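Local coordinates for tyrosinase (Aspergillus oryzae, PDB 6JU8), which probably oxidises L-tyrosine and L-dopa to L-dopaquinone with molecular oxygen at a dinuclear copper centre, a reaction of melanin biosynthesis, at residues H376-T388 with K430-T442. The protein carries 1 engineered substitution. Residues are numbered along the deposited sequence; the frame is centred on the assembly and turned at random. Where two conformers were deposited one is given.
Sequences HCNIDRLTAIWQT and KDWRSLNYDYAIT. With CU (copper (II) ion), chain D.
Tyr-439 lies with one ring face on Arg-381, and the arginine, followed outward from CB, illustrates how a long side chain can pack along its stem and bond at its head. Arg-381 CB sits over the centre of the Tyr-439 ring, 3.7 Å from its centroid and 14° off the normal, a CH-pi contact. With CG anti to the backbone N (chi1 176°) and the chain extended, Arg-381 CG and CD run outward to the rim of the ring, each 3.8 Å from Tyr-439 CD1. NE then gives its hydrogen to a water that also accepts from the backbone N of Ile-441. NH1 reaches Asn-378 OD1 on a lone pair, while NH2 passes Ile-441 CD1 and bonds to Tyr-456 OH. Beside this stem, Asp-380 OD2 accepts hydrogen bonds from two phenols: Tyr-439 OH at 2.6 Å on its anti lone pair, and Tyr-437 OH at 2.7 Å from above the carboxylate plane. Arg-108 pairs with OD1, so the buried charge is probably well compensated. One turn on, Ala-384 CB stands 3.5 Å above the six-membered ring of Trp-432, whose opposite face carries the Arg-433 guanidinium. Gln-387 NE2 closes the far end with a nearly straight bond to Lys-430 O (2.9 Å, 163°). The contact thus fastens the loop that follows strand 420-423 onto helix 371-389, which bears the copper ligand His-376 in the central tyrosinase domain; helix 103-129 meets Asp-380 and Gln-387 through Arg-108, helix 328-340 packs on Ile-379 and Leu-382, and helix 448-456 lies against Ile-385 and Ile-441.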
ATOM      1  N   HIS A 376       7.691   8.818 -18.412  1.00  8.69           N
ATOM      2  CA  HIS A 376       8.261   9.062 -19.733  1.00  8.06           C
ATOM      3  C   HIS A 376       7.566  10.190 -20.467  1.00  8.52           C
ATOM      4  O   HIS A 376       8.200  10.847 -21.296  1.00  8.92           O
ATOM      5  CB  HIS A 376       8.259   7.756 -20.556  1.00  9.48           C
ATOM      6  CG  HIS A 376       9.573   7.056 -20.277  1.00  8.95           C
ATOM      7  ND1 HIS A 376      10.742   7.507 -20.852  1.00  9.59           N
ATOM      8  CD2 HIS A 376       9.926   6.094 -19.398  1.00 10.31           C
ATOM      9  CE1 HIS A 376      11.752   6.796 -20.383  1.00  9.66           C
ATOM     10  NE2 HIS A 376      11.286   5.912 -19.480  1.00 10.27           N
ATOM     11  N   CYS A 377       6.312  10.487 -20.161  1.00  8.34           N
ATOM     12  CA  CYS A 377       5.690  11.664 -20.736  1.00  8.53           C
ATOM     13  C   CYS A 377       6.412  12.924 -20.268  1.00  7.94           C
ATOM     14  O   CYS A 377       6.713  13.823 -21.091  1.00  8.96           O
ATOM     15  CB  CYS A 377       4.177  11.629 -20.438  1.00  9.88           C
ATOM     16  SG  CYS A 377       3.359  12.917 -21.432  1.00 10.56           S
ATOM     17  N   ASN A 378       6.814  12.997 -18.995  1.00  7.82           N
ATOM     18  CA  ASN A 378       7.616  14.146 -18.575  1.00  8.06           C
ATOM     19  C   ASN A 378       9.029  14.112 -19.142  1.00  8.71           C
ATOM     20  O   ASN A 378       9.584  15.175 -19.444  1.00  8.88           O
ATOM     21  CB  ASN A 378       7.709  14.276 -17.042  1.00  8.90           C
ATOM     22  CG  ASN A 378       8.154  15.681 -16.670  1.00  8.54           C
ATOM     23  OD1 ASN A 378       7.624  16.665 -17.220  1.00 10.23           O
ATOM     24  ND2 ASN A 378       9.118  15.821 -15.777  1.00  9.36           N
ATOM     25  N   ILE A 379       9.640  12.941 -19.317  1.00  8.35           N
ATOM     26  CA  ILE A 379      10.963  12.908 -19.967  1.00  8.29           C
ATOM     27  C   ILE A 379      10.846  13.449 -21.386  1.00  7.57           C
ATOM     28  O   ILE A 379      11.743  14.172 -21.857  1.00  8.95           O
ATOM     29  CB  ILE A 379      11.548  11.498 -19.899  1.00  8.52           C
ATOM     30  CG1 ILE A 379      11.773  11.074 -18.438  1.00  9.61           C
ATOM     31  CG2 ILE A 379      12.808  11.355 -20.748  1.00  9.31           C
ATOM     32  CD1 ILE A 379      12.705  11.997 -17.665  1.00  9.52           C
ATOM     33  N   ASP A 380       9.739  13.142 -22.064  1.00  8.52           N
ATOM     34  CA  ASP A 380       9.497  13.698 -23.399  1.00  8.66           C
ATOM     35  C   ASP A 380       9.360  15.211 -23.362  1.00  8.46           C
ATOM     36  O   ASP A 380       9.894  15.925 -24.227  1.00  9.44           O
ATOM     37  CB  ASP A 380       8.226  13.066 -24.002  1.00  9.28           C
ATOM     38  CG  ASP A 380       8.179  13.413 -25.485  1.00  9.58           C
ATOM     39  OD1 ASP A 380       9.062  12.896 -26.201  1.00 10.41           O
ATOM     40  OD2 ASP A 380       7.313  14.209 -25.908  1.00  9.86           O
ATOM     41  N   ARG A 381       8.633  15.712 -22.367  1.00  8.76           N
ATOM     42  CA  ARG A 381       8.461  17.161 -22.150  1.00  8.11           C
ATOM     43  C   ARG A 381       9.796  17.854 -21.882  1.00  8.78           C
ATOM     44  O   ARG A 381      10.080  18.921 -22.435  1.00  8.91           O
ATOM     45  CB  ARG A 381       7.467  17.338 -20.991  1.00  9.37           C
ATOM     46  CG  ARG A 381       7.272  18.819 -20.594  1.00 10.10           C
ATOM     47  CD  ARG A 381       6.121  18.893 -19.573  1.00  9.61           C
ATOM     48  NE  ARG A 381       6.073  20.188 -18.914  1.00  9.42           N
ATOM     49  CZ  ARG A 381       6.819  20.509 -17.851  1.00  9.63           C
ATOM     50  NH1 ARG A 381       7.684  19.628 -17.340  1.00 10.03           N
ATOM     51  NH2 ARG A 381       6.729  21.709 -17.306  1.00 11.37           N
ATOM     52  N   LEU A 382      10.623  17.252 -21.020  1.00  8.94           N
ATOM     53  CA  LEU A 382      11.937  17.828 -20.738  1.00  8.35           C
ATOM     54  C   LEU A 382      12.786  17.870 -22.003  1.00  8.66           C
ATOM     55  O   LEU A 382      13.500  18.838 -22.257  1.00 10.06           O
ATOM     56  CB  LEU A 382      12.655  17.022 -19.661  1.00  9.20           C
ATOM     57  CG  LEU A 382      12.045  17.127 -18.249  1.00  9.49           C
ATOM     58  CD1 LEU A 382      12.773  16.184 -17.310  1.00 12.03           C
ATOM     59  CD2 LEU A 382      12.078  18.563 -17.738  1.00 12.17           C
ATOM     60  N   THR A 383      12.681  16.832 -22.824  1.00  8.37           N
ATOM     61  CA  THR A 383      13.370  16.825 -24.119  1.00  8.12           C
ATOM     62  C   THR A 383      12.857  17.982 -24.969  1.00  7.60           C
ATOM     63  O   THR A 383      13.667  18.700 -25.599  1.00  9.23           O
ATOM     64  CB  THR A 383      13.201  15.489 -24.835  1.00  8.22           C
ATOM     65  OG1 THR A 383      13.747  14.449 -24.007  1.00  9.48           O
ATOM     66  CG2 THR A 383      14.002  15.480 -26.133  1.00 10.97           C
ATOM     67  N   ALA A 384      11.539  18.154 -25.070  1.00  9.00           N
ATOM     68  CA  ALA A 384      10.975  19.233 -25.889  1.00  9.09           C
ATOM     69  C   ALA A 384      11.388  20.584 -25.362  1.00  9.00           C
ATOM     70  O   ALA A 384      11.705  21.502 -26.134  1.00 10.18           O
ATOM     71  CB  ALA A 384       9.444  19.090 -25.888  1.00 10.53           C
ATOM     72  N   ILE A 385      11.394  20.773 -24.035  1.00  8.72           N
ATOM     73  CA  ILE A 385      11.891  22.044 -23.461  1.00  9.62           C
ATOM     74  C   ILE A 385      13.329  22.308 -23.873  1.00  9.26           C
ATOM     75  O   ILE A 385      13.699  23.400 -24.339  1.00 10.26           O
ATOM     76  CB  ILE A 385      11.795  22.037 -21.922  1.00  9.63           C
ATOM     77  CG1 ILE A 385      10.339  21.961 -21.453  1.00 10.46           C
ATOM     78  CG2 ILE A 385      12.512  23.258 -21.342  1.00 10.25           C
ATOM     79  CD1 ILE A 385      10.177  21.620 -19.985  1.00 10.82           C
ATOM     80  N   TRP A 386      14.173  21.278 -23.687  1.00  9.56           N
ATOM     81  CA  TRP A 386      15.600  21.475 -23.963  1.00  9.58           C
ATOM     82  C   TRP A 386      15.787  21.745 -25.444  1.00 10.46           C
ATOM     83  O   TRP A 386      16.593  22.615 -25.811  1.00 10.74           O
ATOM     84  CB  TRP A 386      16.393  20.244 -23.493  1.00  8.96           C
ATOM     85  CG  TRP A 386      17.870  20.442 -23.587  1.00  8.83           C
ATOM     86  CD1 TRP A 386      18.651  20.940 -22.569  1.00 10.05           C
ATOM     87  CD2 TRP A 386      18.753  20.197 -24.693  1.00  9.56           C
ATOM     88  NE1 TRP A 386      19.955  20.995 -22.976  1.00 10.62           N
ATOM     89  CE2 TRP A 386      20.052  20.546 -24.280  1.00 10.59           C
ATOM     90  CE3 TRP A 386      18.569  19.696 -25.983  1.00 10.87           C
ATOM     91  CZ2 TRP A 386      21.186  20.435 -25.097  1.00 10.61           C
ATOM     92  CZ3 TRP A 386      19.698  19.583 -26.797  1.00 10.89           C
ATOM     93  CH2 TRP A 386      20.975  19.941 -26.371  1.00 12.02           C
ATOM     94  N   GLN A 387      15.049  21.046 -26.314  1.00  9.99           N
ATOM     95  CA  GLN A 387      15.162  21.327 -27.752  1.00 10.63           C
ATOM     96  C   GLN A 387      14.798  22.784 -28.050  1.00  9.99           C
ATOM     97  O   GLN A 387      15.449  23.437 -28.857  1.00 11.43           O
ATOM     98  CB  GLN A 387      14.250  20.424 -28.562  1.00 10.92           C
ATOM     99  CG  GLN A 387      14.657  18.957 -28.640  1.00 10.92           C
ATOM    100  CD  GLN A 387      13.622  18.226 -29.478  1.00 10.52           C
ATOM    101  OE1 GLN A 387      12.757  17.520 -28.943  1.00 11.88           O
ATOM    102  NE2 GLN A 387      13.652  18.415 -30.792  1.00 11.94           N
ATOM    103  N   THR A 388      13.758  23.279 -27.404  1.00 10.23           N
ATOM    104  CA  THR A 388      13.283  24.644 -27.637  1.00 11.96           C
ATOM    105  C   THR A 388      14.359  25.676 -27.341  1.00 11.89           C
ATOM    106  O   THR A 388      14.492  26.647 -28.092  1.00 14.19           O
ATOM    107  CB  THR A 388      12.033  24.907 -26.781  1.00 11.84           C
ATOM    108  OG1 THR A 388      10.963  24.030 -27.218  1.00 12.49           O
ATOM    109  CG2 THR A 388      11.536  26.328 -26.936  1.00 13.49           C
ATOM    110  N   LYS A 430      11.706  14.770 -34.448  1.00 12.55           N
ATOM    111  CA  LYS A 430      12.390  15.974 -33.946  1.00 11.60           C
ATOM    112  C   LYS A 430      11.380  17.037 -33.555  1.00 11.45           C
ATOM    113  O   LYS A 430      11.480  17.697 -32.512  1.00 13.54           O
ATOM    114  CB  LYS A 430      13.336  16.493 -35.043  1.00 13.70           C
ATOM    115  CG  LYS A 430      14.100  17.759 -34.663  1.00 15.60           C
ATOM    116  CD  LYS A 430      14.682  18.430 -35.900  0.52 18.27           C
ATOM    117  CE  LYS A 430      15.938  17.717 -36.368  0.52 20.40           C
ATOM    118  NZ  LYS A 430      16.555  18.400 -37.548  0.52 21.59           N
ATOM    119  N   ASP A 431      10.361  17.225 -34.405  1.00 12.01           N
ATOM    120  CA  ASP A 431       9.262  18.121 -34.043  1.00 12.42           C
ATOM    121  C   ASP A 431       8.127  17.279 -33.467  1.00 11.90           C
ATOM    122  O   ASP A 431       7.419  16.603 -34.228  1.00 13.40           O
ATOM    123  CB  ASP A 431       8.784  18.904 -35.271  1.00 15.91           C
ATOM    124  CG  ASP A 431       7.715  19.921 -34.916  1.00 18.15           C
ATOM    125  OD1 ASP A 431       7.291  20.013 -33.744  1.00 17.14           O
ATOM    126  OD2 ASP A 431       7.271  20.624 -35.844  1.00 30.10           O
ATOM    127  N   TRP A 432       7.994  17.277 -32.161  1.00 10.91           N
ATOM    128  CA  TRP A 432       6.993  16.438 -31.500  1.00 11.04           C
ATOM    129  C   TRP A 432       5.602  16.832 -31.988  1.00 11.04           C
ATOM    130  O   TRP A 432       4.678  16.022 -31.925  1.00 11.66           O
ATOM    131  CB  TRP A 432       7.138  16.527 -29.971  1.00 11.05           C
ATOM    132  CG  TRP A 432       6.993  17.947 -29.505  1.00 10.92           C
ATOM    133  CD1 TRP A 432       5.833  18.560 -29.116  1.00 12.54           C
ATOM    134  CD2 TRP A 432       8.038  18.925 -29.387  1.00 10.62           C
ATOM    135  NE1 TRP A 432       6.110  19.877 -28.770  1.00 11.74           N
ATOM    136  CE2 TRP A 432       7.452  20.115 -28.930  1.00 11.75           C
ATOM    137  CE3 TRP A 432       9.423  18.886 -29.644  1.00 11.17           C
ATOM    138  CZ2 TRP A 432       8.193  21.284 -28.702  1.00 11.49           C
ATOM    139  CZ3 TRP A 432      10.148  20.050 -29.420  1.00 11.42           C
ATOM    140  CH2 TRP A 432       9.538  21.219 -28.964  1.00 12.55           C
ATOM    141  N   ARG A 433       5.433  18.051 -32.491  1.00 11.85           N
ATOM    142  CA  ARG A 433       4.114  18.501 -32.917  1.00 12.45           C
ATOM    143  C   ARG A 433       3.662  17.737 -34.152  1.00 14.07           C
ATOM    144  O   ARG A 433       2.472  17.694 -34.483  1.00 13.93           O
ATOM    145  CB  ARG A 433       4.088  20.018 -33.133  1.00 14.45           C
ATOM    146  CG  ARG A 433       4.227  20.776 -31.814  1.00 17.59           C
ATOM    147  CD  ARG A 433       4.793  22.179 -32.004  1.00 20.17           C
ATOM    148  NE  ARG A 433       6.236  22.050 -32.241  1.00 27.34           N
ATOM    149  CZ  ARG A 433       7.282  22.682 -31.740  1.00 23.82           C
ATOM    150  NH1 ARG A 433       7.158  23.650 -30.836  1.00 25.52           N
ATOM    151  NH2 ARG A 433       8.511  22.351 -32.145  1.00 26.89           N
ATOM    152  N   SER A 434       4.614  17.101 -34.841  1.00 13.24           N
ATOM    153  CA  SER A 434       4.178  16.290 -35.986  1.00 15.36           C
ATOM    154  C   SER A 434       3.378  15.079 -35.523  1.00 12.73           C
ATOM    155  O   SER A 434       2.688  14.479 -36.344  1.00 16.59           O
ATOM    156  CB  SER A 434       5.371  15.834 -36.826  1.00 19.27           C
ATOM    157  OG  SER A 434       6.167  14.959 -36.067  1.00 19.93           O
ATOM    158  N   LEU A 435       3.464  14.726 -34.240  1.00 12.82           N
ATOM    159  CA  LEU A 435       2.692  13.624 -33.659  1.00 13.41           C
ATOM    160  C   LEU A 435       1.394  14.128 -33.038  1.00 12.36           C
ATOM    161  O   LEU A 435       0.695  13.393 -32.350  1.00 12.39           O
ATOM    162  CB  LEU A 435       3.555  12.897 -32.610  1.00 14.85           C
ATOM    163  CG  LEU A 435       4.837  12.270 -33.170  1.00 15.31           C
ATOM    164  CD1 LEU A 435       5.744  11.780 -32.048  1.00 16.04           C
ATOM    165  CD2 LEU A 435       4.467  11.147 -34.135  1.00 18.08           C
ATOM    166  N   ASN A 436       1.088  15.396 -33.281  1.00 11.70           N
ATOM    167  CA  ASN A 436      -0.156  16.041 -32.923  1.00 12.40           C
ATOM    168  C   ASN A 436      -0.379  16.158 -31.414  1.00 11.76           C
ATOM    169  O   ASN A 436      -1.493  15.952 -30.914  1.00 14.10           O
ATOM    170  CB  ASN A 436      -1.380  15.340 -33.537  1.00 14.20           C
ATOM    171  CG  ASN A 436      -2.568  16.288 -33.577  1.00 13.99           C
ATOM    172  OD1 ASN A 436      -2.388  17.511 -33.612  1.00 15.61           O
ATOM    173  ND2 ASN A 436      -3.801  15.791 -33.575  1.00 15.70           N
ATOM    174  N   TYR A 437       0.649  16.510 -30.668  1.00 12.49           N
ATOM    175  CA  TYR A 437       0.518  16.922 -29.281  1.00 12.19           C
ATOM    176  C   TYR A 437       1.513  18.053 -29.039  1.00 11.53           C
ATOM    177  O   TYR A 437       2.448  18.272 -29.817  1.00 12.34           O
ATOM    178  CB  TYR A 437       0.767  15.779 -28.297  1.00 11.96           C
ATOM    179  CG  TYR A 437       2.194  15.262 -28.266  1.00 11.80           C
ATOM    180  CD1 TYR A 437       3.159  15.873 -27.496  1.00 12.04           C
ATOM    181  CD2 TYR A 437       2.570  14.160 -29.041  1.00 12.07           C
ATOM    182  CE1 TYR A 437       4.469  15.391 -27.486  1.00 10.84           C
ATOM    183  CE2 TYR A 437       3.862  13.653 -29.029  1.00 10.99           C
ATOM    184  CZ  TYR A 437       4.810  14.284 -28.239  1.00 11.28           C
ATOM    185  OH  TYR A 437       6.094  13.777 -28.232  1.00 11.62           O
ATOM    186  N   ASP A 438       1.294  18.738 -27.926  1.00 12.67           N
ATOM    187  CA  ASP A 438       2.256  19.777 -27.526  1.00 11.99           C
ATOM    188  C   ASP A 438       2.246  19.864 -25.999  1.00 10.83           C
ATOM    189  O   ASP A 438       1.470  19.164 -25.331  1.00 13.29           O
ATOM    190  CB  ASP A 438       1.896  21.097 -28.174  1.00 14.75           C
ATOM    191  CG  ASP A 438       3.017  22.088 -28.377  1.00 15.80           C
ATOM    192  OD1 ASP A 438       4.145  21.826 -27.902  1.00 15.05           O
ATOM    193  OD2 ASP A 438       2.746  23.136 -29.001  1.00 21.80           O
ATOM    194  N   TYR A 439       3.118  20.696 -25.444  1.00 10.71           N
ATOM    195  CA  TYR A 439       3.151  21.003 -24.017  1.00 10.34           C
ATOM    196  C   TYR A 439       2.887  22.492 -23.825  1.00 12.01           C
ATOM    197  O   TYR A 439       3.360  23.305 -24.617  1.00 13.59           O
ATOM    198  CB  TYR A 439       4.520  20.640 -23.413  1.00 11.23           C
ATOM    199  CG  TYR A 439       4.824  19.168 -23.618  1.00 10.76           C
ATOM    200  CD1 TYR A 439       4.200  18.214 -22.811  1.00  9.15           C
ATOM    201  CD2 TYR A 439       5.710  18.752 -24.614  1.00 11.01           C
ATOM    202  CE1 TYR A 439       4.457  16.860 -22.979  1.00  9.12           C
ATOM    203  CE2 TYR A 439       5.969  17.397 -24.791  1.00 10.23           C
ATOM    204  CZ  TYR A 439       5.339  16.461 -23.978  1.00  9.08           C
ATOM    205  OH  TYR A 439       5.571  15.107 -24.137  1.00  9.78           O
ATOM    206  N   ALA A 440       2.169  22.865 -22.782  1.00 11.48           N
ATOM    207  CA  ALA A 440       1.943  24.294 -22.549  1.00 12.76           C
ATOM    208  C   ALA A 440       3.252  25.080 -22.510  1.00 12.19           C
ATOM    209  O   ALA A 440       3.345  26.185 -23.060  1.00 12.81           O
ATOM    210  CB  ALA A 440       1.197  24.543 -21.250  1.00 12.95           C
ATOM    211  N   ILE A 441       4.245  24.510 -21.843  1.00 10.82           N
ATOM    212  CA  ILE A 441       5.498  25.224 -21.659  1.00 11.33           C
ATOM    213  C   ILE A 441       6.241  25.493 -22.958  1.00 11.37           C
ATOM    214  O   ILE A 441       7.065  26.424 -22.937  1.00 12.26           O
ATOM    215  CB  ILE A 441       6.386  24.484 -20.653  1.00 10.72           C
ATOM    216  CG1 ILE A 441       7.534  25.367 -20.150  1.00 13.38           C
ATOM    217  CG2 ILE A 441       6.907  23.169 -21.210  1.00 12.01           C
ATOM    218  CD1 ILE A 441       8.155  24.804 -18.876  1.00 13.92           C
ATOM    219  N   THR A 442       5.956  24.733 -24.007  1.00 11.51           N
ATOM    220  CA  THR A 442       6.629  24.939 -25.301  1.00 13.92           C
ATOM    221  C   THR A 442       5.763  25.730 -26.271  1.00 15.02           C
ATOM    222  O   THR A 442       6.121  25.891 -27.441  1.00 21.67           O
ATOM    223  CB  THR A 442       7.096  23.629 -25.953  1.00 13.93           C
ATOM    224  OG1 THR A 442       6.070  22.626 -25.987  1.00 15.51           O
ATOM    225  CG2 THR A 442       8.225  23.010 -25.139  1.00 15.51           C
TER
HETATM  226 CU    CU D 502      12.251   4.970 -18.201  0.53 10.87          CU
HETATM  227  O   HOH W   1       4.004  22.084 -20.028  1.00 10.55           O
HETATM  228  O   HOH W   2       9.468  24.843 -29.422  1.00 20.83           O
HETATM  229  O   HOH W   3      12.893   3.348 -19.657  1.00 22.12           O